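Probable adenylyl-sulfate kinase (Aeropyrum pernix, PDB 2YVU) probably catalyses the ATP-dependent phosphorylation of adenosine 5'-phosphosulfate to 3'-phosphoadenylyl sulfate, the activated form of sulfate. Local coordinates at residues T31-L36 / I87-F92; E40-E45 / L180-I185; R73-A78 / N101-I106; L80-G85 / E110-L115. All coordinates share one frame; numbering follows the deposited sequence.

Contact 1 of 4, residues T31-L36 / I87-F92; sequences TRLADL and IVICSF
Helix 26-39 lies against strand 87-91 and comes closest at Ala-34 and Ile-89, whose CA atoms are 7.3 Å apart, and no hydrogen bond joins the two segments. The contact is wholly apolar and rests on one methyl group. CD1 of Ile-89 is placed between two consecutive residues of the helix: it lies 3.8 Å from CD2 of Leu-33 and 3.9 Å from CB of Ala-34. The same methyl also reaches the helix backbone, with Ile-89 CD1 3.8 Å from Ala-34 CA, an approach that the small alanine side chain permits. In Ile-89 the CG1 branch is anti to the carbonyl carbon (chi1 -58°) and the chain runs on extended through chi2, which carries CD1 out from the strand to the helix. Leu-33 answers with its CG anti to the backbone N (chi1 172°), and its branched end meets the isoleucine at a slant. All three residues are buried. The arrangement is the helix-on-sheet packing of a P-loop NTPase core: helix 26-39 starts in the predicted ATP-binding loop, whose Lys-26 has its side chain about 9 Å from that of Ile-89. Neighbouring elements complete the layer, since Ala-34 also touches Val-46 and Ile-89 touches Val-44, both of strand 44-48, Ala-30 continues the helix surface over Ile-89, and Leu-33 packs on Leu-177 of helix 170-184.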
loop_
_atom_site.group_PDB
_atom_site.type_symbol
_atom_site.label_atom_id
_atom_site.label_comp_id
_atom_site.label_asym_id
_atom_site.label_seq_id
_atom_site.Cartn_x
_atom_site.Cartn_y
_atom_site.Cartn_z
ATOM N N THR A 31 10.209 12.836 -8.548
ATOM C CA THR A 31 11.043 13.175 -7.401
ATOM C C THR A 31 11.268 14.670 -7.193
ATOM O O THR A 31 11.299 15.154 -6.062
ATOM C CB THR A 31 12.406 12.452 -7.518
ATOM O OG1 THR A 31 12.183 11.034 -7.492
ATOM C CG2 THR A 31 13.305 12.829 -6.358
ATOM N N ARG A 32 11.452 15.397 -8.283
ATOM C CA ARG A 32 11.654 16.830 -8.195
ATOM C C ARG A 32 10.353 17.480 -7.773
ATOM O O ARG A 32 10.354 18.399 -6.943
ATOM C CB ARG A 32 12.173 17.356 -9.534
ATOM C CG ARG A 32 13.575 16.793 -9.806
ATOM C CD ARG A 32 14.117 17.049 -11.197
ATOM N NE ARG A 32 14.305 18.461 -11.497
ATOM C CZ ARG A 32 15.441 18.979 -11.961
ATOM N NH1 ARG A 32 16.497 18.202 -12.169
ATOM N NH2 ARG A 32 15.512 20.271 -12.246
ATOM N N LEU A 33 9.231 16.991 -8.297
ATOM C CA LEU A 33 7.963 17.556 -7.881
ATOM C C LEU A 33 7.757 17.264 -6.396
ATOM O O LEU A 33 7.332 18.123 -5.629
ATOM C CB LEU A 33 6.800 16.974 -8.686
ATOM C CG LEU A 33 5.427 17.404 -8.145
ATOM C CD1 LEU A 33 5.219 18.883 -8.338
ATOM C CD2 LEU A 33 4.319 16.622 -8.852
ATOM N N ALA A 34 8.070 16.041 -5.993
ATOM C CA ALA A 34 7.893 15.647 -4.604
ATOM C C ALA A 34 8.744 16.519 -3.681
ATOM O O ALA A 34 8.291 16.945 -2.612
ATOM C CB ALA A 34 8.260 14.172 -4.441
ATOM N N ASP A 35 9.977 16.788 -4.088
ATOM C CA ASP A 35 10.853 17.626 -3.268
ATOM C C ASP A 35 10.218 19.010 -3.055
ATOM O O ASP A 35 10.224 19.538 -1.945
ATOM C CB ASP A 35 12.219 17.779 -3.943
ATOM C CG ASP A 35 13.270 18.330 -3.001
ATOM O OD1 ASP A 35 13.407 17.766 -1.896
ATOM O OD2 ASP A 35 13.958 19.317 -3.357
ATOM N N LEU A 36 9.661 19.589 -4.120
ATOM C CA LEU A 36 9.022 20.905 -4.037
ATOM C C LEU A 36 7.866 20.982 -3.038
ATOM O O LEU A 36 7.774 21.910 -2.229
ATOM C CB LEU A 36 8.490 21.325 -5.412
ATOM C CG LEU A 36 9.450 21.666 -6.563
ATOM C CD1 LEU A 36 8.627 22.041 -7.804
ATOM C CD2 LEU A 36 10.363 22.825 -6.182
ATOM N N ILE A 87 -0.465 13.518 -0.827
ATOM C CA ILE A 87 -0.338 13.765 -2.256
ATOM C C ILE A 87 0.483 12.577 -2.751
ATOM O O ILE A 87 1.654 12.434 -2.390
ATOM C CB ILE A 87 0.420 15.086 -2.534
ATOM C CG1 ILE A 87 -0.440 16.286 -2.081
ATOM C CG2 ILE A 87 0.753 15.186 -4.038
ATOM C CD1 ILE A 87 0.254 17.652 -2.221
ATOM N N VAL A 88 -0.130 11.717 -3.559
ATOM C CA VAL A 88 0.564 10.525 -4.031
ATOM C C VAL A 88 1.030 10.679 -5.452
ATOM O O VAL A 88 0.213 10.797 -6.361
ATOM C CB VAL A 88 -0.341 9.312 -3.970
ATOM C CG1 VAL A 88 0.494 8.003 -4.195
ATOM C CG2 VAL A 88 -1.065 9.301 -2.631
ATOM N N ILE A 89 2.341 10.703 -5.640
ATOM C CA ILE A 89 2.889 10.840 -6.988
ATOM C C ILE A 89 3.333 9.459 -7.461
ATOM O O ILE A 89 4.201 8.815 -6.849
ATOM C CB ILE A 89 4.056 11.848 -6.994
ATOM C CG1 ILE A 89 3.548 13.209 -6.478
ATOM C CG2 ILE A 89 4.610 12.018 -8.411
ATOM C CD1 ILE A 89 4.671 14.142 -6.001
ATOM N N CYS A 90 2.717 8.988 -8.541
ATOM C CA CYS A 90 3.023 7.658 -9.058
ATOM C C CYS A 90 3.758 7.634 -10.392
ATOM O O CYS A 90 3.407 8.362 -11.317
ATOM C CB CYS A 90 1.733 6.846 -9.210
ATOM S SG CYS A 90 0.832 6.557 -7.719
ATOM N N SER A 91 4.762 6.769 -10.486
ATOM C CA SER A 91 5.539 6.616 -11.707
ATOM C C SER A 91 5.686 5.135 -11.988
ATOM O O SER A 91 6.540 4.453 -11.403
ATOM C CB SER A 91 6.934 7.217 -11.564
ATOM O OG SER A 91 7.638 6.977 -12.766
ATOM N N PHE A 92 4.852 4.626 -12.881
ATOM C CA PHE A 92 4.897 3.210 -13.174
ATOM C C PHE A 92 4.882 2.872 -14.647
ATOM O O PHE A 92 4.618 3.724 -15.489
ATOM C CB PHE A 92 3.715 2.502 -12.509
ATOM C CG PHE A 92 3.839 2.402 -11.030
ATOM C CD1 PHE A 92 3.298 3.381 -10.210
ATOM C CD2 PHE A 92 4.548 1.348 -10.457
ATOM C CE1 PHE A 92 3.456 3.319 -8.825
ATOM C CE2 PHE A 92 4.716 1.275 -9.070
ATOM C CZ PHE A 92 4.166 2.262 -8.250
#

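Contact 2 of 4, residues E40-E45 / L180-I185; sequences EGYRVE and LVKAVI
Lys-182 NZ forms a salt bridge with Glu-40, donating to OE1 at 2.6 Å and meeting that oxygen nearly along its C-O axis. A second, weak hydrogen bond runs from Lys-182 NZ to Tyr-42 OH at 3.3 Å, with the ammonium at the edge of the phenol ring and in its plane. Two bends in the lysine chain, chi2 -71° and chi3 -69°, turn the amine toward both acceptors. The other carboxylate oxygen, OE2, is hydrogen-bonded to Tyr-178 OH, so Glu-40 is held by two residues one turn apart on helix 170-184. Glu-40 and Tyr-42 bracket a helix end: Gly-41, with positive phi, closes helix 26-39 in a Schellman motif and turns the chain toward strand 44-48, an edge strand of the parallel sheet within this chain. Beyond the polar group, Ile-185 covers one face of the Tyr-42 ring. Its CD1 makes a CH-pi contact 3.9 Å from the ring centroid, 30° off the normal, and comes nearest to the hydroxyl-bearing end, with Ile-185 CD1 3.5 Å from Tyr-42 CZ. The packing continues inward, where Tyr-42 and Ile-185 both touch Ile-87 of strand 87-91, while Lys-8 makes a cation-pi contact with the tyrosine.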
loop_
_atom_site.group_PDB
_atom_site.type_symbol
_atom_site.label_atom_id
_atom_site.label_comp_id
_atom_site.label_asym_id
_atom_site.label_seq_id
_atom_site.Cartn_x
_atom_site.Cartn_y
_atom_site.Cartn_z
ATOM N N GLU A 40 7.409 22.514 0.968
ATOM C CA GLU A 40 6.323 23.442 1.282
ATOM C C GLU A 40 5.492 22.902 2.437
ATOM O O GLU A 40 4.530 23.531 2.864
ATOM C CB GLU A 40 5.420 23.670 0.067
ATOM C CG GLU A 40 6.087 24.450 -1.045
ATOM C CD GLU A 40 5.126 24.829 -2.162
ATOM O OE1 GLU A 40 3.898 24.777 -1.950
ATOM O OE2 GLU A 40 5.606 25.199 -3.250
ATOM N N GLY A 41 5.853 21.716 2.915
ATOM C CA GLY A 41 5.151 21.122 4.045
ATOM C C GLY A 41 4.012 20.150 3.794
ATOM O O GLY A 41 3.296 19.800 4.720
ATOM N N TYR A 42 3.817 19.714 2.559
ATOM C CA TYR A 42 2.729 18.775 2.285
ATOM C C TYR A 42 3.217 17.359 2.551
ATOM O O TYR A 42 4.412 17.086 2.463
ATOM C CB TYR A 42 2.290 18.856 0.824
ATOM C CG TYR A 42 1.528 20.107 0.441
ATOM C CD1 TYR A 42 0.182 20.246 0.764
ATOM C CD2 TYR A 42 2.137 21.120 -0.292
ATOM C CE1 TYR A 42 -0.543 21.364 0.354
ATOM C CE2 TYR A 42 1.420 22.249 -0.705
ATOM C CZ TYR A 42 0.077 22.359 -0.381
ATOM O OH TYR A 42 -0.675 23.435 -0.817
ATOM N N ARG A 43 2.289 16.463 2.870
ATOM C CA ARG A 43 2.612 15.056 3.077
ATOM C C ARG A 43 2.635 14.524 1.658
ATOM O O ARG A 43 1.646 14.673 0.936
ATOM C CB ARG A 43 1.490 14.341 3.820
ATOM C CG ARG A 43 0.993 15.048 5.060
ATOM C CD ARG A 43 1.679 14.508 6.277
ATOM N NE ARG A 43 0.773 14.495 7.420
ATOM C CZ ARG A 43 1.086 13.986 8.607
ATOM N NH1 ARG A 43 2.288 13.451 8.793
ATOM N NH2 ARG A 43 0.201 14.013 9.600
ATOM N N VAL A 44 3.741 13.900 1.263
ATOM C CA VAL A 44 3.885 13.363 -0.088
ATOM C C VAL A 44 4.523 11.973 -0.093
ATOM O O VAL A 44 5.376 11.666 0.751
ATOM C CB VAL A 44 4.809 14.255 -0.946
ATOM C CG1 VAL A 44 4.785 13.781 -2.399
ATOM C CG2 VAL A 44 4.383 15.725 -0.850
ATOM N N GLU A 45 4.077 11.124 -1.015
ATOM C CA GLU A 45 4.676 9.809 -1.184
ATOM C C GLU A 45 4.838 9.580 -2.659
ATOM O O GLU A 45 3.908 9.806 -3.431
ATOM C CB GLU A 45 3.819 8.703 -0.606
ATOM C CG GLU A 45 3.750 8.731 0.900
ATOM C CD GLU A 45 5.064 8.329 1.533
ATOM O OE1 GLU A 45 5.942 7.823 0.813
ATOM O OE2 GLU A 45 5.208 8.498 2.745
ATOM N N LEU A 180 -0.262 22.782 -12.062
ATOM C CA LEU A 180 -1.519 22.023 -12.162
ATOM C C LEU A 180 -1.835 21.456 -10.768
ATOM O O LEU A 180 -2.956 21.588 -10.263
ATOM C CB LEU A 180 -1.380 20.855 -13.168
ATOM C CG LEU A 180 -2.595 20.222 -13.892
ATOM C CD1 LEU A 180 -2.420 18.691 -14.008
ATOM C CD2 LEU A 180 -3.877 20.524 -13.161
ATOM N N VAL A 181 -0.841 20.832 -10.142
ATOM C CA VAL A 181 -1.042 20.257 -8.811
ATOM C C VAL A 181 -1.525 21.323 -7.820
ATOM O O VAL A 181 -2.508 21.122 -7.110
ATOM C CB VAL A 181 0.270 19.626 -8.264
ATOM C CG1 VAL A 181 0.145 19.380 -6.770
ATOM C CG2 VAL A 181 0.543 18.285 -8.979
ATOM N N LYS A 182 -0.824 22.453 -7.768
ATOM C CA LYS A 182 -1.207 23.515 -6.841
ATOM C C LYS A 182 -2.586 24.077 -7.177
ATOM O O LYS A 182 -3.321 24.507 -6.297
ATOM C CB LYS A 182 -0.162 24.637 -6.856
ATOM C CG LYS A 182 1.189 24.206 -6.309
ATOM C CD LYS A 182 1.171 23.990 -4.787
ATOM C CE LYS A 182 1.013 25.329 -4.059
ATOM N NZ LYS A 182 1.405 25.279 -2.622
ATOM N N ALA A 183 -2.941 24.055 -8.453
ATOM C CA ALA A 183 -4.240 24.571 -8.848
ATOM C C ALA A 183 -5.333 23.655 -8.342
ATOM O O ALA A 183 -6.432 24.102 -8.039
ATOM C CB ALA A 183 -4.321 24.696 -10.362
ATOM N N VAL A 184 -5.030 22.372 -8.234
ATOM C CA VAL A 184 -6.025 21.405 -7.790
ATOM C C VAL A 184 -6.144 21.230 -6.271
ATOM O O VAL A 184 -7.255 21.116 -5.746
ATOM C CB VAL A 184 -5.751 20.010 -8.436
ATOM C CG1 VAL A 184 -6.655 18.943 -7.825
ATOM C CG2 VAL A 184 -5.990 20.077 -9.939
ATOM N N ILE A 185 -5.017 21.204 -5.560
ATOM C CA ILE A 185 -5.067 20.993 -4.122
ATOM C C ILE A 185 -5.439 22.268 -3.397
ATOM O O ILE A 185 -5.505 22.288 -2.173
ATOM C CB ILE A 185 -3.722 20.479 -3.570
ATOM C CG1 ILE A 185 -2.624 21.518 -3.809
ATOM C CG2 ILE A 185 -3.381 19.149 -4.209
ATOM C CD1 ILE A 185 -1.269 21.107 -3.308
#

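Contact 3 of 4, residues R73-A78 / N101-I106; sequences RIAWIA and NMVRRI
Two helices that flank strand 87-91 in sequence, 64-82 and 97-109, pack side by side, with Ala-75 and Ile-106 among the residues that meet. The axes of the short segments come within 8.8 Å and cross at -26°, nearly parallel, and the small Ala-75 lies where the backbones approach most closely, its CA 5.2 Å from that of Val-103. Ala-75 CB touches both Val-103 CG1 and Ile-106 CG2 at 3.8 Å. The CG2 branch of Ile-106, anti to the backbone N, stands over one face of the Trp-76 indole: this CH-pi contact places Ile-106 CG2 3.9 Å from the centroid of the five-membered ring and only 9° off its normal. Parallel helices joined through an intervening strand are part of the alpha/beta architecture of P-loop kinases. Helix 97-109 begins just after Ser-94, the predicted phosphoserine intermediate, whose side chain is about 6 Å from that of Val-103. The isoleucine CD1 reaches the ring too, 3.9 Å from Trp-76 NE1. Replacing Trp-76 by an alanine would probably leave the CG2 methyl of Ile-106 without its aromatic face. Trp-76 also packs on Thr-55 of the second subunit, and Val-103 on Trp-17.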
loop_
_atom_site.group_PDB
_atom_site.type_symbol
_atom_site.label_atom_id
_atom_site.label_comp_id
_atom_site.label_asym_id
_atom_site.label_seq_id
_atom_site.Cartn_x
_atom_site.Cartn_y
_atom_site.Cartn_z
ATOM N N ARG A 73 -3.231 -3.007 -7.281
ATOM C CA ARG A 73 -2.703 -2.943 -5.940
ATOM C C ARG A 73 -2.166 -1.551 -5.653
ATOM O O ARG A 73 -2.409 -0.994 -4.586
ATOM C CB ARG A 73 -1.598 -3.974 -5.787
ATOM C CG ARG A 73 -0.948 -3.940 -4.458
ATOM C CD ARG A 73 -0.375 -5.293 -4.194
ATOM N NE ARG A 73 0.698 -5.556 -5.107
ATOM C CZ ARG A 73 0.880 -6.706 -5.737
ATOM N NH1 ARG A 73 0.048 -7.730 -5.562
ATOM N NH2 ARG A 73 1.908 -6.818 -6.545
ATOM N N ILE A 74 -1.432 -0.992 -6.609
ATOM C CA ILE A 74 -0.890 0.349 -6.442
ATOM C C ILE A 74 -2.022 1.355 -6.297
ATOM O O ILE A 74 -1.943 2.267 -5.487
ATOM C CB ILE A 74 -0.015 0.764 -7.644
ATOM C CG1 ILE A 74 1.267 -0.083 -7.667
ATOM C CG2 ILE A 74 0.328 2.251 -7.550
ATOM C CD1 ILE A 74 2.039 -0.063 -6.344
ATOM N N ALA A 75 -3.074 1.179 -7.100
ATOM C CA ALA A 75 -4.231 2.067 -7.067
ATOM C C ALA A 75 -4.870 2.082 -5.663
ATOM O O ALA A 75 -5.332 3.100 -5.168
ATOM C CB ALA A 75 -5.252 1.592 -8.093
ATOM N N TRP A 76 -4.896 0.940 -5.015
ATOM C CA TRP A 76 -5.493 0.917 -3.694
ATOM C C TRP A 76 -4.639 1.586 -2.642
ATOM O O TRP A 76 -5.165 2.304 -1.785
ATOM C CB TRP A 76 -5.809 -0.506 -3.305
ATOM C CG TRP A 76 -7.188 -0.851 -3.760
ATOM C CD1 TRP A 76 -7.546 -1.535 -4.887
ATOM C CD2 TRP A 76 -8.403 -0.474 -3.111
ATOM N NE1 TRP A 76 -8.912 -1.611 -4.974
ATOM C CE2 TRP A 76 -9.464 -0.969 -3.895
ATOM C CE3 TRP A 76 -8.695 0.237 -1.937
ATOM C CZ2 TRP A 76 -10.807 -0.778 -3.543
ATOM C CZ3 TRP A 76 -10.033 0.426 -1.584
ATOM C CH2 TRP A 76 -11.071 -0.083 -2.387
ATOM N N ILE A 77 -3.326 1.363 -2.721
ATOM C CA ILE A 77 -2.379 1.954 -1.783
ATOM C C ILE A 77 -2.449 3.468 -1.969
ATOM O O ILE A 77 -2.449 4.224 -1.005
ATOM C CB ILE A 77 -0.948 1.471 -2.067
ATOM C CG1 ILE A 77 -0.861 -0.046 -1.838
ATOM C CG2 ILE A 77 0.050 2.254 -1.230
ATOM C CD1 ILE A 77 0.497 -0.697 -2.241
ATOM N N ALA A 78 -2.516 3.898 -3.218
ATOM C CA ALA A 78 -2.612 5.328 -3.520
ATOM C C ALA A 78 -3.924 5.906 -2.981
ATOM O O ALA A 78 -3.957 6.998 -2.457
ATOM C CB ALA A 78 -2.544 5.547 -5.032
ATOM N N ASN A 101 -7.068 3.082 -16.957
ATOM C CA ASN A 101 -8.456 3.478 -16.690
ATOM C C ASN A 101 -8.967 2.769 -15.436
ATOM O O ASN A 101 -9.727 3.330 -14.653
ATOM C CB ASN A 101 -9.347 3.142 -17.895
ATOM C CG ASN A 101 -9.012 3.989 -19.112
ATOM O OD1 ASN A 101 -9.575 3.789 -20.191
ATOM N ND2 ASN A 101 -8.085 4.947 -18.944
ATOM N N MET A 102 -8.542 1.529 -15.262
ATOM C CA MET A 102 -8.898 0.734 -14.090
ATOM C C MET A 102 -8.271 1.382 -12.830
ATOM O O MET A 102 -8.890 1.443 -11.768
ATOM C CB MET A 102 -8.384 -0.692 -14.299
ATOM C CG MET A 102 -8.568 -1.617 -13.127
ATOM S SD MET A 102 -7.215 -1.476 -11.952
ATOM C CE MET A 102 -5.933 -2.484 -12.762
ATOM N N VAL A 103 -7.045 1.886 -12.956
ATOM C CA VAL A 103 -6.392 2.545 -11.822
ATOM C C VAL A 103 -7.176 3.822 -11.492
ATOM O O VAL A 103 -7.528 4.057 -10.338
ATOM C CB VAL A 103 -4.940 2.916 -12.145
ATOM C CG1 VAL A 103 -4.377 3.812 -11.045
ATOM C CG2 VAL A 103 -4.100 1.646 -12.264
ATOM N N ARG A 104 -7.466 4.627 -12.516
ATOM C CA ARG A 104 -8.237 5.862 -12.344
ATOM C C ARG A 104 -9.548 5.615 -11.617
ATOM O O ARG A 104 -9.907 6.371 -10.702
ATOM C CB ARG A 104 -8.571 6.493 -13.703
ATOM C CG ARG A 104 -9.551 7.677 -13.617
ATOM C CD ARG A 104 -9.922 8.274 -15.016
ATOM N NE ARG A 104 -8.796 8.920 -15.704
ATOM C CZ ARG A 104 -8.322 10.135 -15.413
ATOM N NH1 ARG A 104 -8.862 10.865 -14.440
ATOM N NH2 ARG A 104 -7.326 10.645 -16.122
ATOM N N ARG A 105 -10.271 4.576 -12.047
ATOM C CA ARG A 105 -11.565 4.221 -11.461
ATOM C C ARG A 105 -11.487 3.999 -9.959
ATOM O O ARG A 105 -12.317 4.491 -9.193
ATOM C CB ARG A 105 -12.129 2.940 -12.094
ATOM C CG ARG A 105 -12.663 3.090 -13.507
ATOM C CD ARG A 105 -13.686 1.982 -13.852
ATOM N NE ARG A 105 -13.153 0.620 -13.732
ATOM C CZ ARG A 105 -12.389 0.017 -14.641
ATOM N NH1 ARG A 105 -12.056 0.647 -15.762
ATOM N NH2 ARG A 105 -11.959 -1.221 -14.428
ATOM N N ILE A 106 -10.504 3.213 -9.549
ATOM C CA ILE A 106 -10.324 2.919 -8.145
ATOM C C ILE A 106 -10.105 4.194 -7.362
ATOM O O ILE A 106 -10.722 4.392 -6.313
ATOM C CB ILE A 106 -9.157 1.947 -7.952
ATOM C CG1 ILE A 106 -9.590 0.565 -8.465
ATOM C CG2 ILE A 106 -8.712 1.935 -6.489
ATOM C CD1 ILE A 106 -8.467 -0.453 -8.636
#

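Contact 4 of 4, residues L80-G85 / E110-L115; sequences LLARNG and EGIPFL
A salt bridge beside a small apolar contact joins Arg-83 and Ala-82, at the end of helix 64-82, to Glu-110 and Ile-112, in the connection from helix 97-109 to strand 114-120. Both helices finish nearby in Schellman motifs, with Gly-85 and Gly-111 at positive phi, so the contact links two places where the chain turns from helix to strand in this alpha/beta fold. Arg-83 NH1 donates to Glu-110 OE2 at 2.9 Å. The oxygen lies at the edge of the guanidinium, in its plane, but the donor stands above the carboxylate plane, and the two flat groups are turned 61° apart. The Glu-110 side chain, with CG anti to the backbone N (chi1 -176°) and a bend at chi2, crosses the arginine chain at about a right angle, which sets Glu-110 OE1 3.4 Å from Arg-83 CD. One guanidinium face is covered by Leu-80 CD1, 3.5 Å above the plane. Next to the charges, Ile-112 directs its CD1 at the helix, a tight 3.5 Å from Ala-82 CB and 3.6 Å from Arg-83 N. The charges extend further: Glu-110 OE2 also pairs with Arg-79 NE, and Arg-83 NE bridges to Glu-45 of the second subunit. A glutamine in place of Glu-110 would probably leave Arg-79 and Arg-83 without the negative charge they share. With one carboxylate oxygen serving two arginines, one of them also bound across the dimer, the guanidinium of Arg-83 is probably positioned jointly by Glu-110 of its own subunit and Glu-45 of the second.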
loop_
_atom_site.group_PDB
_atom_site.type_symbol
_atom_site.label_atom_id
_atom_site.label_comp_id
_atom_site.label_asym_id
_atom_site.label_seq_id
_atom_site.Cartn_x
_atom_site.Cartn_y
_atom_site.Cartn_z
ATOM N N LEU A 80 -5.764 4.770 -0.429
ATOM C CA LEU A 80 -5.701 4.818 1.021
ATOM C C LEU A 80 -4.866 6.006 1.491
ATOM O O LEU A 80 -5.247 6.711 2.412
ATOM C CB LEU A 80 -5.089 3.534 1.570
ATOM C CG LEU A 80 -6.016 2.464 2.152
ATOM C CD1 LEU A 80 -7.269 2.334 1.344
ATOM C CD2 LEU A 80 -5.243 1.138 2.192
ATOM N N LEU A 81 -3.718 6.223 0.876
ATOM C CA LEU A 81 -2.883 7.339 1.310
ATOM C C LEU A 81 -3.592 8.667 1.032
ATOM O O LEU A 81 -3.656 9.560 1.890
ATOM C CB LEU A 81 -1.529 7.306 0.586
ATOM C CG LEU A 81 -0.506 6.238 1.036
ATOM C CD1 LEU A 81 0.597 6.076 -0.018
ATOM C CD2 LEU A 81 0.106 6.636 2.373
ATOM N N ALA A 82 -4.145 8.784 -0.166
ATOM C CA ALA A 82 -4.794 10.022 -0.562
ATOM C C ALA A 82 -6.021 10.371 0.271
ATOM O O ALA A 82 -6.251 11.546 0.562
ATOM C CB ALA A 82 -5.144 9.975 -2.056
ATOM N N ARG A 83 -6.815 9.377 0.654
ATOM C CA ARG A 83 -7.977 9.685 1.472
ATOM C C ARG A 83 -7.530 10.106 2.864
ATOM O O ARG A 83 -8.352 10.545 3.673
ATOM C CB ARG A 83 -8.965 8.502 1.547
ATOM C CG ARG A 83 -8.576 7.305 2.406
ATOM C CD ARG A 83 -9.560 6.191 2.087
ATOM N NE ARG A 83 -9.480 5.018 2.959
ATOM C CZ ARG A 83 -10.112 3.878 2.689
ATOM N NH1 ARG A 83 -10.842 3.787 1.578
ATOM N NH2 ARG A 83 -10.045 2.845 3.522
ATOM N N ASN A 84 -6.234 9.974 3.155
ATOM C CA ASN A 84 -5.744 10.409 4.458
ATOM C C ASN A 84 -4.886 11.653 4.354
ATOM O O ASN A 84 -4.003 11.868 5.171
ATOM C CB ASN A 84 -4.984 9.286 5.172
ATOM C CG ASN A 84 -5.923 8.221 5.725
ATOM O OD1 ASN A 84 -6.579 8.429 6.740
ATOM N ND2 ASN A 84 -6.013 7.094 5.040
ATOM N N GLY A 85 -5.139 12.455 3.322
ATOM C CA GLY A 85 -4.426 13.715 3.151
ATOM C C GLY A 85 -3.097 13.743 2.427
ATOM O O GLY A 85 -2.473 14.786 2.349
ATOM N N GLU A 110 -13.226 6.768 -4.634
ATOM C CA GLU A 110 -13.078 7.365 -3.312
ATOM C C GLU A 110 -13.353 8.865 -3.385
ATOM O O GLU A 110 -13.367 9.544 -2.361
ATOM C CB GLU A 110 -11.642 7.156 -2.817
ATOM C CG GLU A 110 -11.358 7.636 -1.402
ATOM C CD GLU A 110 -11.946 6.709 -0.353
ATOM O OE1 GLU A 110 -12.463 7.218 0.665
ATOM O OE2 GLU A 110 -11.877 5.471 -0.541
ATOM N N GLY A 111 -13.541 9.390 -4.593
ATOM C CA GLY A 111 -13.765 10.824 -4.738
ATOM C C GLY A 111 -12.447 11.590 -4.795
ATOM O O GLY A 111 -12.401 12.811 -4.659
ATOM N N ILE A 112 -11.358 10.864 -5.021
ATOM C CA ILE A 112 -10.032 11.469 -5.091
ATOM C C ILE A 112 -9.648 11.882 -6.505
ATOM O O ILE A 112 -9.787 11.104 -7.445
ATOM C CB ILE A 112 -8.965 10.481 -4.563
ATOM C CG1 ILE A 112 -9.292 10.125 -3.119
ATOM C CG2 ILE A 112 -7.566 11.091 -4.664
ATOM C CD1 ILE A 112 -8.423 9.026 -2.558
ATOM N N PRO A 113 -9.168 13.124 -6.675
ATOM C CA PRO A 113 -8.757 13.625 -7.985
ATOM C C PRO A 113 -7.629 12.743 -8.526
ATOM O O PRO A 113 -6.700 12.410 -7.790
ATOM C CB PRO A 113 -8.269 15.033 -7.679
ATOM C CG PRO A 113 -9.134 15.425 -6.530
ATOM C CD PRO A 113 -9.120 14.195 -5.671
ATOM N N PHE A 114 -7.718 12.360 -9.797
ATOM C CA PHE A 114 -6.692 11.520 -10.405
ATOM C C PHE A 114 -6.157 12.247 -11.629
ATOM O O PHE A 114 -6.850 12.372 -12.640
ATOM C CB PHE A 114 -7.288 10.158 -10.789
ATOM C CG PHE A 114 -6.284 9.188 -11.378
ATOM C CD1 PHE A 114 -6.088 9.108 -12.759
ATOM C CD2 PHE A 114 -5.559 8.332 -10.552
ATOM C CE1 PHE A 114 -5.195 8.185 -13.305
ATOM C CE2 PHE A 114 -4.656 7.400 -11.085
ATOM C CZ PHE A 114 -4.472 7.322 -12.463
ATOM N N LEU A 115 -4.922 12.728 -11.534
ATOM C CA LEU A 115 -4.313 13.467 -12.636
ATOM C C LEU A 115 -3.386 12.603 -13.479
ATOM O O LEU A 115 -2.278 12.266 -13.060
ATOM C CB LEU A 115 -3.524 14.670 -12.100
ATOM C CG LEU A 115 -4.317 15.603 -11.188
ATOM C CD1 LEU A 115 -3.420 16.680 -10.592
ATOM C CD2 LEU A 115 -5.437 16.205 -11.990
#

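Overall arrangement
Contact 1 is buried and contact 2 lies at the surface, while contacts 3 and 4 are partly buried. Chemistry follows place: the charged pairs of contacts 2 and 4 occur at helix ends near the periphery, whereas contacts 1 and 3 join helix flanks to the strand or helix beside them by apolar groups. Contacts 1 and 2 meet through neighbouring strands 87-91 and 44-48, with Ile-89 N 2.9 Å from Glu-45 O in a probable hydrogen bond. Contacts 3 and 4 share helix 64-82 and touch where Val-103 CG1 lies 3.6 Å from Phe-114 CE2. Val-88 packs on Ala-78 and Leu-81, tying contact 1 to both. The second subunit touches contacts 2, 3 and 4 but not contact 1.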